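Local coordinates for protein ACDH-11, isoform b (Caenorhabditis elegans, PDB 4Y9J) that belongs to the acyl-CoA dehydrogenase family and binds flavin-adenine dinucleotide, at residues B[35-38]-B[39-43]; B[45-48]-B[49-53]; B[454-457]-B[458-462]; B[394-397]-B[398-402]. One frame throughout, in Å; residues are numbered along the deposited sequence.

Contact 1 of 4, residues B[35-38]-B[39-43]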
# COMPACT_ATOMS: atom_id res chain seq x y z
N ASP B 35 18.19 -21.46 -33.04
CA ASP B 35 17.93 -21.66 -34.44
C ASP B 35 18.84 -22.78 -35.01
O ASP B 35 18.36 -23.62 -35.77
CB ASP B 35 18.13 -20.35 -35.21
CG ASP B 35 17.86 -20.48 -36.74
OD1 ASP B 35 16.67 -20.58 -37.15
OD2 ASP B 35 18.84 -20.44 -37.52
N ARG B 36 20.14 -22.77 -34.69
CA ARG B 36 21.06 -23.84 -35.15
C ARG B 36 20.56 -25.22 -34.71
O ARG B 36 20.63 -26.15 -35.48
CB ARG B 36 22.51 -23.61 -34.70
CG ARG B 36 23.22 -22.48 -35.44
CD ARG B 36 24.73 -22.58 -35.42
NE ARG B 36 25.39 -22.61 -34.10
CZ ARG B 36 25.51 -21.57 -33.27
NH1 ARG B 36 25.01 -20.38 -33.57
NH2 ARG B 36 26.15 -21.73 -32.10
N THR B 37 20.02 -25.32 -33.50
CA THR B 37 19.54 -26.57 -32.92
C THR B 37 18.29 -27.06 -33.61
O THR B 37 18.18 -28.25 -33.92
CB THR B 37 19.23 -26.37 -31.44
OG1 THR B 37 20.41 -25.90 -30.79
CG2 THR B 37 18.75 -27.66 -30.79
N LEU B 38 17.36 -26.14 -33.91
CA LEU B 38 16.15 -26.50 -34.67
C LEU B 38 16.46 -26.97 -36.10
O LEU B 38 15.84 -27.91 -36.64
CB LEU B 38 15.14 -25.33 -34.72
CG LEU B 38 14.63 -24.81 -33.37
CD1 LEU B 38 13.62 -23.68 -33.58
CD2 LEU B 38 14.12 -25.97 -32.52
N ARG B 39 17.38 -26.28 -36.75
CA ARG B 39 17.88 -26.74 -38.05
C ARG B 39 18.35 -28.20 -38.06
O ARG B 39 18.16 -28.88 -39.02
CB ARG B 39 19.05 -25.89 -38.51
CG ARG B 39 18.71 -24.55 -39.09
CD ARG B 39 19.98 -23.80 -39.44
NE ARG B 39 19.60 -22.49 -39.96
CZ ARG B 39 19.18 -22.28 -41.20
NH1 ARG B 39 19.11 -23.28 -42.08
NH2 ARG B 39 18.83 -21.05 -41.57
N ARG B 40 18.99 -28.66 -36.99
CA ARG B 40 19.49 -30.02 -36.90
C ARG B 40 18.43 -31.02 -36.61
O ARG B 40 18.47 -32.11 -37.09
CB ARG B 40 20.49 -30.15 -35.76
CG ARG B 40 21.72 -29.34 -35.99
CD ARG B 40 22.75 -29.62 -34.90
NE ARG B 40 23.22 -31.00 -35.06
CZ ARG B 40 23.05 -31.98 -34.18
NH1 ARG B 40 22.46 -31.76 -32.98
NH2 ARG B 40 23.53 -33.19 -34.51
N LEU B 41 17.51 -30.66 -35.73
CA LEU B 41 16.51 -31.61 -35.21
C LEU B 41 15.30 -31.79 -36.09
O LEU B 41 14.71 -32.84 -36.08
CB LEU B 41 16.06 -31.20 -33.81
CG LEU B 41 17.14 -31.19 -32.75
CD1 LEU B 41 16.65 -30.66 -31.41
CD2 LEU B 41 17.71 -32.58 -32.57
N LEU B 42 14.93 -30.76 -36.83
CA LEU B 42 13.73 -30.78 -37.63
C LEU B 42 14.02 -31.02 -39.11
O LEU B 42 15.00 -30.51 -39.64
CB LEU B 42 13.00 -29.46 -37.54
CG LEU B 42 12.54 -29.02 -36.15
CD1 LEU B 42 12.00 -27.60 -36.25
CD2 LEU B 42 11.46 -29.94 -35.58
N PRO B 43 13.12 -31.73 -39.77
CA PRO B 43 13.14 -31.88 -41.23
C PRO B 43 13.06 -30.50 -41.90
O PRO B 43 12.38 -29.63 -41.34
CB PRO B 43 11.88 -32.67 -41.54
CG PRO B 43 11.33 -33.15 -40.26
CD PRO B 43 11.97 -32.39 -39.14
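Asp35 and Arg39, one helical turn apart, are joined by a salt bridge in which Arg39 NE gives its hydrogen to Asp35 OD2 over 3.3 Å. The carboxylate and guanidinium planes stand 83° apart, and NE meets OD2 from above the carboxylate plane, 38° out of it, so that one nitrogen and one oxygen make the bridge. Arg39 gets there with a chain extended from CG to NE. The other carboxylate oxygen, Asp35 OD1, has its own partners in the hydroxyls of Tyr28 and Tyr47. Underneath runs the i to i+4 ladder of an alpha helix: Arg39 N to Asp35 O at 3.0 Å is nearly straight (172° at the hydrogen), Leu41 N bonds to Thr37 O at 3.1 Å, and Arg40 N is held weakly by Arg36 O. The last rung, Leu42 N to Leu38 O at 3.0 Å, closes helix 34-41, for Leu42 has already left helical backbone angles; Pro43 then takes the N-cap position of helix 44-74. Both helices belong to the AidB-like N-terminal region. Arg40 leads away to salt bridges with Asp546 and Asp542, while Arg36 pairs with Asp554 of its own chain and with Asp589 of a neighbouring subunit. Among the apolar groups, Thr37 CG2 lies alongside Leu41 CD1 at 3.7 Å, both side chains pointing the same way, and Leu38 CB is 4.2 Å from Leu42 CD1, with Leu38 and Leu41 resting on Ile126 and Phe373.

Contact 2 of 4, residues B[45-48]-B[49-53]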
# COMPACT_ATOMS: atom_id res chain seq x y z
N SER B 45 11.75 -28.86 -44.27
CA SER B 45 10.43 -28.37 -44.51
C SER B 45 9.79 -27.81 -43.24
O SER B 45 9.22 -26.68 -43.22
CB SER B 45 9.61 -29.55 -45.06
OG SER B 45 9.74 -30.68 -44.18
N GLU B 46 9.86 -28.59 -42.16
CA GLU B 46 9.17 -28.21 -40.94
C GLU B 46 9.96 -27.09 -40.36
O GLU B 46 9.41 -26.21 -39.75
CB GLU B 46 9.11 -29.35 -39.96
CG GLU B 46 8.36 -30.56 -40.41
CD GLU B 46 6.86 -30.40 -40.46
OE1 GLU B 46 6.19 -31.48 -40.56
OE2 GLU B 46 6.32 -29.27 -40.48
N TYR B 47 11.28 -27.15 -40.50
CA TYR B 47 12.15 -26.13 -40.03
C TYR B 47 11.68 -24.72 -40.42
O TYR B 47 11.64 -23.82 -39.54
CB TYR B 47 13.62 -26.33 -40.43
CG TYR B 47 14.40 -25.06 -40.17
CD1 TYR B 47 14.71 -24.66 -38.89
CD2 TYR B 47 14.72 -24.20 -41.22
CE1 TYR B 47 15.36 -23.46 -38.66
CE2 TYR B 47 15.38 -23.01 -40.99
CZ TYR B 47 15.66 -22.63 -39.71
OH TYR B 47 16.32 -21.44 -39.50
N MET B 48 11.32 -24.53 -41.68
CA MET B 48 10.93 -23.20 -42.18
C MET B 48 9.68 -22.70 -41.53
O MET B 48 9.62 -21.57 -41.11
CB MET B 48 10.73 -23.15 -43.72
CG MET B 48 11.97 -23.29 -44.58
SD MET B 48 13.29 -22.09 -44.24
CE MET B 48 14.48 -22.55 -45.51
N ARG B 49 8.70 -23.57 -41.43
CA ARG B 49 7.44 -23.19 -40.84
C ARG B 49 7.65 -22.81 -39.39
O ARG B 49 7.12 -21.81 -38.89
CB ARG B 49 6.44 -24.34 -40.97
CG ARG B 49 5.08 -24.07 -40.31
CD ARG B 49 4.17 -25.26 -40.52
NE ARG B 49 4.67 -26.47 -39.88
CZ ARG B 49 4.58 -26.72 -38.57
NH1 ARG B 49 4.03 -25.84 -37.74
NH2 ARG B 49 5.09 -27.83 -38.08
N VAL B 50 8.43 -23.62 -38.69
CA VAL B 50 8.60 -23.45 -37.28
C VAL B 50 9.40 -22.22 -36.98
O VAL B 50 9.02 -21.43 -36.08
CB VAL B 50 9.19 -24.71 -36.64
CG1 VAL B 50 9.55 -24.49 -35.21
CG2 VAL B 50 8.19 -25.84 -36.78
N ALA B 51 10.46 -21.98 -37.73
CA ALA B 51 11.28 -20.81 -37.49
C ALA B 51 10.54 -19.55 -37.83
O ALA B 51 10.73 -18.55 -37.15
CB ALA B 51 12.58 -20.85 -38.30
N ALA B 52 9.71 -19.55 -38.87
CA ALA B 52 8.95 -18.32 -39.15
C ALA B 52 7.97 -18.02 -38.01
O ALA B 52 7.88 -16.89 -37.58
CB ALA B 52 8.25 -18.35 -40.47
N ASP B 53 7.32 -19.04 -37.47
CA ASP B 53 6.43 -18.80 -36.34
C ASP B 53 7.17 -18.20 -35.12
O ASP B 53 6.73 -17.24 -34.49
CB ASP B 53 5.71 -20.05 -35.91
CG ASP B 53 4.71 -19.78 -34.80
OD1 ASP B 53 3.71 -19.02 -34.99
OD2 ASP B 53 4.88 -20.37 -33.77
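Arg49 and Glu46, three residues apart near the start of helix 44-74, form the main side-chain pair of this stretch. Glu46 OE2 is the acceptor for two donors of one guanidinium: Arg49 NH2 at 3.1 Å, with 158° at the hydrogen, and, more weakly, Arg49 NE at 3.3 Å. The oxygen lies in the guanidinium plane, 2° out of it, whereas NH2 comes in from well above the carboxylate plane. The two flat groups are nearly perpendicular, 86° apart, and the bridge is a fork on one oxygen instead of a paired two-oxygen contact. Bends make the meeting possible: Glu46 folds at its second side-chain torsion and Arg49 at its third, which brings both ends alongside each other, pointing the same way. Val50 CG2 covers one face of the guanidinium near its rim, and Val123 and His127 of helix 121-135 also touch Arg49.

Met48 contributes mainly through its backbone, its O accepting from Ala52 N at 3.0 Å, one of the regular i to i+4 bonds of the helix, together with Ala51 N to Tyr47 O at 2.8 Å. Beside that last bond, the methyl CB of Ala51 makes an off-centre CH-pi contact with the Tyr47 ring, 4.2 Å from its centroid; the ring's hydroxyl has its partner in Asp35 on the preceding helix.

One carboxylate oxygen is thus shared by two N-H groups, the second bond weak, and with Arg49 exposed and Glu46 partly so, solvent probably screens the attraction between the charges.

Contact 3 of 4, residues B[454-457]-B[458-462]. With UCC (S-{(3S,5R,9R)-1-[(2R,3S,4R,5R)-5-(6-amino-9H-purin-9-yl)-4-hydroxy-3-(phosphonooxy)tetrahydrofuran-2-yl]-3,5,9-trihydroxy-8,8-dimethyl-3,5-dioxido-10,14-dioxo-2,4,6-trioxa-11,15-diaza-3lambda~5~,5lambda~5~-diphosphaheptadecan-17-yl} undecanethioate), chain F.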
# COMPACT_ATOMS: atom_id res chain seq x y z
N LEU B 454 16.13 -38.43 -5.94
CA LEU B 454 15.57 -39.68 -5.50
C LEU B 454 14.68 -40.33 -6.58
O LEU B 454 14.65 -41.57 -6.66
CB LEU B 454 14.79 -39.48 -4.24
CG LEU B 454 15.67 -39.16 -3.04
CD1 LEU B 454 14.79 -38.94 -1.85
CD2 LEU B 454 16.61 -40.28 -2.72
N ASP B 455 14.03 -39.53 -7.41
CA ASP B 455 13.23 -40.04 -8.53
C ASP B 455 14.16 -40.64 -9.54
O ASP B 455 13.84 -41.68 -10.15
CB ASP B 455 12.37 -38.96 -9.18
CG ASP B 455 11.46 -39.52 -10.31
OD1 ASP B 455 10.71 -40.50 -10.04
OD2 ASP B 455 11.46 -39.01 -11.47
N VAL B 456 15.32 -40.02 -9.74
CA VAL B 456 16.29 -40.65 -10.63
C VAL B 456 16.60 -42.09 -10.14
O VAL B 456 16.74 -43.07 -10.94
CB VAL B 456 17.56 -39.79 -10.74
CG1 VAL B 456 18.62 -40.56 -11.50
CG2 VAL B 456 17.28 -38.50 -11.47
N LEU B 457 16.76 -42.22 -8.82
CA LEU B 457 16.98 -43.54 -8.22
C LEU B 457 15.75 -44.46 -8.36
O LEU B 457 15.88 -45.66 -8.61
CB LEU B 457 17.41 -43.41 -6.76
CG LEU B 457 18.75 -42.71 -6.54
CD1 LEU B 457 19.08 -42.90 -5.07
CD2 LEU B 457 19.90 -43.24 -7.42
N ARG B 458 14.53 -43.94 -8.20
CA ARG B 458 13.36 -44.76 -8.50
C ARG B 458 13.42 -45.26 -9.96
O ARG B 458 13.04 -46.44 -10.25
CB ARG B 458 12.10 -43.93 -8.25
CG ARG B 458 10.79 -44.57 -8.72
CD ARG B 458 9.70 -43.49 -8.81
NE ARG B 458 9.21 -43.13 -7.49
CZ ARG B 458 9.35 -41.96 -6.87
NH1 ARG B 458 9.94 -40.90 -7.44
NH2 ARG B 458 8.85 -41.84 -5.64
N VAL B 459 13.88 -44.41 -10.88
CA VAL B 459 14.04 -44.82 -12.29
C VAL B 459 14.92 -46.05 -12.43
O VAL B 459 14.57 -47.00 -13.16
CB VAL B 459 14.48 -43.67 -13.23
CG1 VAL B 459 14.61 -44.20 -14.66
CG2 VAL B 459 13.41 -42.61 -13.23
N PHE B 460 16.05 -46.06 -11.75
CA PHE B 460 16.99 -47.24 -11.77
C PHE B 460 16.48 -48.50 -11.06
O PHE B 460 16.81 -49.63 -11.41
CB PHE B 460 18.33 -46.82 -11.20
CG PHE B 460 19.09 -45.88 -12.10
CD1 PHE B 460 19.56 -46.30 -13.32
CD2 PHE B 460 19.39 -44.61 -11.73
CE1 PHE B 460 20.29 -45.46 -14.14
CE2 PHE B 460 20.14 -43.78 -12.54
CZ PHE B 460 20.56 -44.19 -13.75
N SER B 461 15.57 -48.30 -10.12
CA SER B 461 15.03 -49.35 -9.27
C SER B 461 13.98 -50.30 -9.83
O SER B 461 13.78 -51.35 -9.25
CB SER B 461 14.43 -48.67 -8.04
OG SER B 461 15.49 -48.07 -7.33
N GLY B 462 13.24 -49.92 -10.86
CA GLY B 462 12.19 -50.83 -11.34
C GLY B 462 12.91 -52.14 -11.62
O GLY B 462 12.71 -53.15 -10.91
OA1 UCC F . 4.61 -27.59 -7.29
CA1 UCC F . 3.52 -27.69 -7.96
CA2 UCC F . 2.90 -26.68 -8.94
CA3 UCC F . 3.74 -25.57 -9.49
CA4 UCC F . 3.47 -25.33 -11.01
CA5 UCC F . 4.71 -25.74 -11.82
CA6 UCC F . 5.00 -24.76 -12.90
CA7 UCC F . 6.23 -25.16 -13.71
CA8 UCC F . 6.11 -24.12 -14.75
CA9 UCC F . 7.25 -23.35 -15.15
C10 UCC F . 7.17 -21.93 -14.83
C11 UCC F . 8.34 -21.77 -13.87
S UCC F . 2.45 -28.97 -7.90
CP1 UCC F . 3.07 -30.20 -6.68
CP2 UCC F . 4.40 -30.81 -7.02
NP1 UCC F . 4.71 -31.98 -6.17
CP3 UCC F . 5.71 -32.77 -6.57
OP1 UCC F . 6.46 -32.53 -7.52
CP4 UCC F . 5.86 -34.09 -5.83
CP5 UCC F . 7.32 -34.23 -5.37
NP2 UCC F . 7.37 -35.60 -4.86
CP6 UCC F . 7.57 -36.68 -5.61
OP2 UCC F . 7.83 -36.63 -6.80
CP8 UCC F . 7.56 -37.99 -4.85
OP3 UCC F . 8.68 -38.80 -5.31
CPB UCC F . 6.38 -38.90 -5.09
CP7 UCC F . 5.87 -39.11 -6.52
CP9 UCC F . 5.18 -37.92 -4.73
CPA UCC F . 6.09 -39.88 -3.93
O7 UCC F . 4.90 -40.66 -4.24
P2 UCC F . 4.65 -42.08 -3.50
O21 UCC F . 3.33 -42.67 -3.95
O22 UCC F . 5.06 -41.87 -2.04
O6 UCC F . 5.90 -42.92 -4.13
P1 UCC F . 5.86 -44.22 -5.05
O11 UCC F . 5.17 -45.40 -4.38
O12 UCC F . 7.29 -44.35 -5.49
O5' UCC F . 4.93 -43.64 -6.32
C5' UCC F . 3.67 -44.27 -6.63
C4' UCC F . 3.59 -44.68 -8.12
C3' UCC F . 4.68 -45.69 -8.48
O3' UCC F . 4.12 -46.48 -9.49
P3 UCC F . 3.84 -48.02 -9.30
O33 UCC F . 3.14 -48.38 -10.59
O32 UCC F . 2.83 -48.09 -8.18
O31 UCC F . 5.24 -48.63 -9.04
C2' UCC F . 5.83 -44.88 -9.06
O2' UCC F . 6.57 -45.53 -10.09
O4' UCC F . 3.82 -43.53 -8.95
C1' UCC F . 4.99 -43.77 -9.72
N9 UCC F . 5.70 -42.50 -9.97
C4 UCC F . 6.03 -42.12 -11.20
N3 UCC F . 5.82 -42.59 -12.45
C8 UCC F . 6.16 -41.63 -9.05
N7 UCC F . 6.77 -40.61 -9.68
C5 UCC F . 6.72 -40.84 -11.02
C6 UCC F . 7.13 -40.13 -12.25
N6 UCC F . 7.77 -38.94 -12.15
N1 UCC F . 6.91 -40.75 -13.46
C2 UCC F . 6.27 -41.94 -13.53
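The backbone from Leu454 to Phe460 is regular alpha helix, with Arg458 N to Leu454 O and Val459 N to Asp455 O both at 2.8 Å and Phe460 N to Val456 O at 3.2 Å. On this frame Asp455 and Arg458 meet obliquely: Arg458 NH1 gives a hydrogen to Asp455 OD1 at 2.7 Å, a salt bridge lying close to the guanidinium plane and reaching the carboxylate on its anti side, 22° out of plane. The first torsion of Asp455 (-176°) sets CG opposite the backbone N and beside the carbonyl carbon, from where OD1 meets the arginine. Asp455 OD1 also pairs with Arg396 of helix 389-419, so one oxygen is shared by two arginines.

The rest of the Arg458 guanidinium serves the bound UCC. NE and NH2 both donate to UCC O12, a diphosphate oxygen, each at 3.0 Å, and NH1 and NH2 both reach the hydroxyl UCC OP3. UCC C8, on the adenine ring, lies over one face of the group toward its rim. The ligand thus bends round the arginine, and Asp455, itself beside the adenine, probably limits the guanidinium's rotation. Helix 449-461 belongs to the C-terminal domain of the acyl-CoA dehydrogenase fold; here it lines the UCC pocket, while Leu454 touches flavin-adenine dinucleotide.

Away from the ligand, Val456 CG1 lies beside Phe460 CE2 at 3.7 Å, and the ring continues onto Ile531 of helix 524-545. At the helix end Leu457 O accepts the hydroxyl of Ser461, with OG at 2.8 Å and above the carbonyl plane, and also takes a weak bond from Ser461 N.

Contact 4 of 4, residues B[394-397]-B[398-402]. With UCC (S-{(3S,5R,9R)-1-[(2R,3S,4R,5R)-5-(6-amino-9H-purin-9-yl)-4-hydroxy-3-(phosphonooxy)tetrahydrofuran-2-yl]-3,5,9-trihydroxy-8,8-dimethyl-3,5-dioxido-10,14-dioxo-2,4,6-trioxa-11,15-diaza-3lambda~5~,5lambda~5~-diphosphaheptadecan-17-yl} undecanethioate), chain F.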
# COMPACT_ATOMS: atom_id res chain seq x y z
N MET B 394 15.26 -43.38 -21.87
CA MET B 394 15.88 -42.08 -21.75
C MET B 394 14.87 -40.95 -21.50
O MET B 394 15.20 -39.96 -20.82
CB MET B 394 16.74 -41.77 -22.98
CG MET B 394 18.03 -42.57 -23.05
SD MET B 394 18.91 -42.58 -21.49
CE MET B 394 18.33 -44.11 -20.74
N LEU B 395 13.63 -41.09 -21.98
CA LEU B 395 12.59 -40.10 -21.64
C LEU B 395 12.29 -40.13 -20.16
O LEU B 395 12.20 -39.08 -19.53
CB LEU B 395 11.28 -40.36 -22.39
CG LEU B 395 10.08 -39.45 -22.14
CD1 LEU B 395 10.38 -37.94 -22.23
CD2 LEU B 395 8.95 -39.86 -23.07
N ARG B 396 12.19 -41.31 -19.59
CA ARG B 396 11.83 -41.41 -18.17
C ARG B 396 12.94 -40.92 -17.26
O ARG B 396 12.67 -40.26 -16.22
CB ARG B 396 11.46 -42.86 -17.82
CG ARG B 396 11.13 -43.04 -16.33
CD ARG B 396 9.85 -42.37 -15.85
NE ARG B 396 9.63 -42.54 -14.42
CZ ARG B 396 9.99 -41.67 -13.46
NH1 ARG B 396 10.55 -40.48 -13.76
NH2 ARG B 396 9.75 -41.98 -12.19
N LEU B 397 14.18 -41.17 -17.69
CA LEU B 397 15.38 -40.75 -16.96
C LEU B 397 15.66 -39.24 -17.09
O LEU B 397 15.96 -38.56 -16.09
CB LEU B 397 16.60 -41.50 -17.48
CG LEU B 397 17.91 -41.04 -16.88
CD1 LEU B 397 17.87 -41.31 -15.37
CD2 LEU B 397 19.10 -41.70 -17.56
N ILE B 398 15.59 -38.73 -18.31
CA ILE B 398 15.95 -37.34 -18.59
C ILE B 398 15.07 -36.28 -17.91
O ILE B 398 15.54 -35.22 -17.58
CB ILE B 398 16.11 -37.07 -20.09
CG1 ILE B 398 17.00 -35.86 -20.33
CG2 ILE B 398 14.77 -36.85 -20.75
CD1 ILE B 398 17.30 -35.64 -21.78
N THR B 399 13.81 -36.58 -17.69
CA THR B 399 12.87 -35.61 -17.23
C THR B 399 13.28 -35.10 -15.85
O THR B 399 13.46 -33.87 -15.66
CB THR B 399 11.45 -36.21 -17.29
OG1 THR B 399 11.09 -36.29 -18.65
CG2 THR B 399 10.50 -35.26 -16.67
N PRO B 400 13.52 -36.03 -14.88
CA PRO B 400 13.93 -35.48 -13.57
C PRO B 400 15.36 -34.92 -13.55
O PRO B 400 15.62 -33.94 -12.82
CB PRO B 400 13.82 -36.68 -12.64
CG PRO B 400 13.96 -37.91 -13.55
CD PRO B 400 13.21 -37.46 -14.78
N VAL B 401 16.26 -35.53 -14.33
CA VAL B 401 17.66 -35.11 -14.41
C VAL B 401 17.70 -33.67 -14.95
O VAL B 401 18.31 -32.79 -14.36
CB VAL B 401 18.50 -36.06 -15.27
CG1 VAL B 401 19.89 -35.50 -15.48
CG2 VAL B 401 18.55 -37.44 -14.65
N LEU B 402 17.00 -33.44 -16.06
CA LEU B 402 16.88 -32.09 -16.63
C LEU B 402 16.32 -31.03 -15.69
O LEU B 402 16.93 -29.96 -15.47
CB LEU B 402 16.06 -32.14 -17.89
CG LEU B 402 15.68 -30.83 -18.53
CD1 LEU B 402 16.88 -30.09 -19.05
CD2 LEU B 402 14.70 -31.06 -19.67
OA1 UCC F . 4.61 -27.59 -7.29
CA1 UCC F . 3.52 -27.69 -7.96
CA2 UCC F . 2.90 -26.68 -8.94
CA3 UCC F . 3.74 -25.57 -9.49
CA4 UCC F . 3.47 -25.33 -11.01
CA5 UCC F . 4.71 -25.74 -11.82
CA6 UCC F . 5.00 -24.76 -12.90
CA7 UCC F . 6.23 -25.16 -13.71
CA8 UCC F . 6.11 -24.12 -14.75
CA9 UCC F . 7.25 -23.35 -15.15
C10 UCC F . 7.17 -21.93 -14.83
C11 UCC F . 8.34 -21.77 -13.87
S UCC F . 2.45 -28.97 -7.90
CP1 UCC F . 3.07 -30.20 -6.68
CP2 UCC F . 4.40 -30.81 -7.02
NP1 UCC F . 4.71 -31.98 -6.17
CP3 UCC F . 5.71 -32.77 -6.57
OP1 UCC F . 6.46 -32.53 -7.52
CP4 UCC F . 5.86 -34.09 -5.83
CP5 UCC F . 7.32 -34.23 -5.37
NP2 UCC F . 7.37 -35.60 -4.86
CP6 UCC F . 7.57 -36.68 -5.61
OP2 UCC F . 7.83 -36.63 -6.80
CP8 UCC F . 7.56 -37.99 -4.85
OP3 UCC F . 8.68 -38.80 -5.31
CPB UCC F . 6.38 -38.90 -5.09
CP7 UCC F . 5.87 -39.11 -6.52
CP9 UCC F . 5.18 -37.92 -4.73
CPA UCC F . 6.09 -39.88 -3.93
O7 UCC F . 4.90 -40.66 -4.24
P2 UCC F . 4.65 -42.08 -3.50
O21 UCC F . 3.33 -42.67 -3.95
O22 UCC F . 5.06 -41.87 -2.04
O6 UCC F . 5.90 -42.92 -4.13
P1 UCC F . 5.86 -44.22 -5.05
O11 UCC F . 5.17 -45.40 -4.38
O12 UCC F . 7.29 -44.35 -5.49
O5' UCC F . 4.93 -43.64 -6.32
C5' UCC F . 3.67 -44.27 -6.63
C4' UCC F . 3.59 -44.68 -8.12
C3' UCC F . 4.68 -45.69 -8.48
O3' UCC F . 4.12 -46.48 -9.49
P3 UCC F . 3.84 -48.02 -9.30
O33 UCC F . 3.14 -48.38 -10.59
O32 UCC F . 2.83 -48.09 -8.18
O31 UCC F . 5.24 -48.63 -9.04
C2' UCC F . 5.83 -44.88 -9.06
O2' UCC F . 6.57 -45.53 -10.09
O4' UCC F . 3.82 -43.53 -8.95
C1' UCC F . 4.99 -43.77 -9.72
N9 UCC F . 5.70 -42.50 -9.97
C4 UCC F . 6.03 -42.12 -11.20
N3 UCC F . 5.82 -42.59 -12.45
C8 UCC F . 6.16 -41.63 -9.05
N7 UCC F . 6.77 -40.61 -9.68
C5 UCC F . 6.72 -40.84 -11.02
C6 UCC F . 7.13 -40.13 -12.25
N6 UCC F . 7.77 -38.94 -12.15
N1 UCC F . 6.91 -40.75 -13.46
C2 UCC F . 6.27 -41.94 -13.53
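Arg396 sets one face of its guanidinium against the adenine of UCC, with UCC N1 over the centre, 3.2 Å above the plane, and UCC C6 3.2 Å from Arg396 NH2. At the edge of the group, near its plane, stands Pro400 CD, 4.2 Å from Arg396 NH1. NH2 has its salt-bridge partner in Asp455 of helix 449-461, which would partly offset the positive charge held against the base. A bend at chi2 (68°) turns the arginine along its own helix toward Pro400.

That proline shapes the backbone. Ile398 N bonds normally to Met394 O at 2.8 Å and Thr399 N only weakly to Leu395 O at 3.5 Å, but the nitrogen of Pro400 has no hydrogen to give. Pro400 CD sits 3.2 Å from Arg396 O, which is buried without a polar partner. This is a proline kink within helix 389-419, a long helix of the acyl-CoA dehydrogenase C-terminal domain, and regular bonding resumes with Leu402 N to Ile398 O.

Of the remaining side chains, Leu397 and Val401 make an apolar pair, CD1 to CG2 at 4.0 Å, slanting across each other. Leu395 CD1 lies alongside the hydroxyl OG1 of Thr399, also at 4.0 Å. Thr399 touches Asn313, Arg316 and Ile317 of helix 304-338, Ile398 touches Leu371 and Tyr535, and Val401 touches Ile531 and Ala532 of helix 524-545.

How the contacts relate
All four contacts are local, each within one or two helical turns, and they follow in series, so none encloses a long loop, nests or crosses. From the N terminus, contact 1 ends helix 34-41 and contact 2 follows at the start of helix 44-74; the two touch through Leu42 on Val50 as well as through the Asp35 and Tyr47 pair. Much later come contact 4 on helix 389-419 and contact 3 on helix 449-461, whose centres lie about 11 Å apart. Arg396 and Asp455 tie this pair beside UCC, and Val401 packs on Val456. The N-terminal pair stays separate: even contacts 1 and 4 do not touch, their nearest atoms being about 11 Å apart.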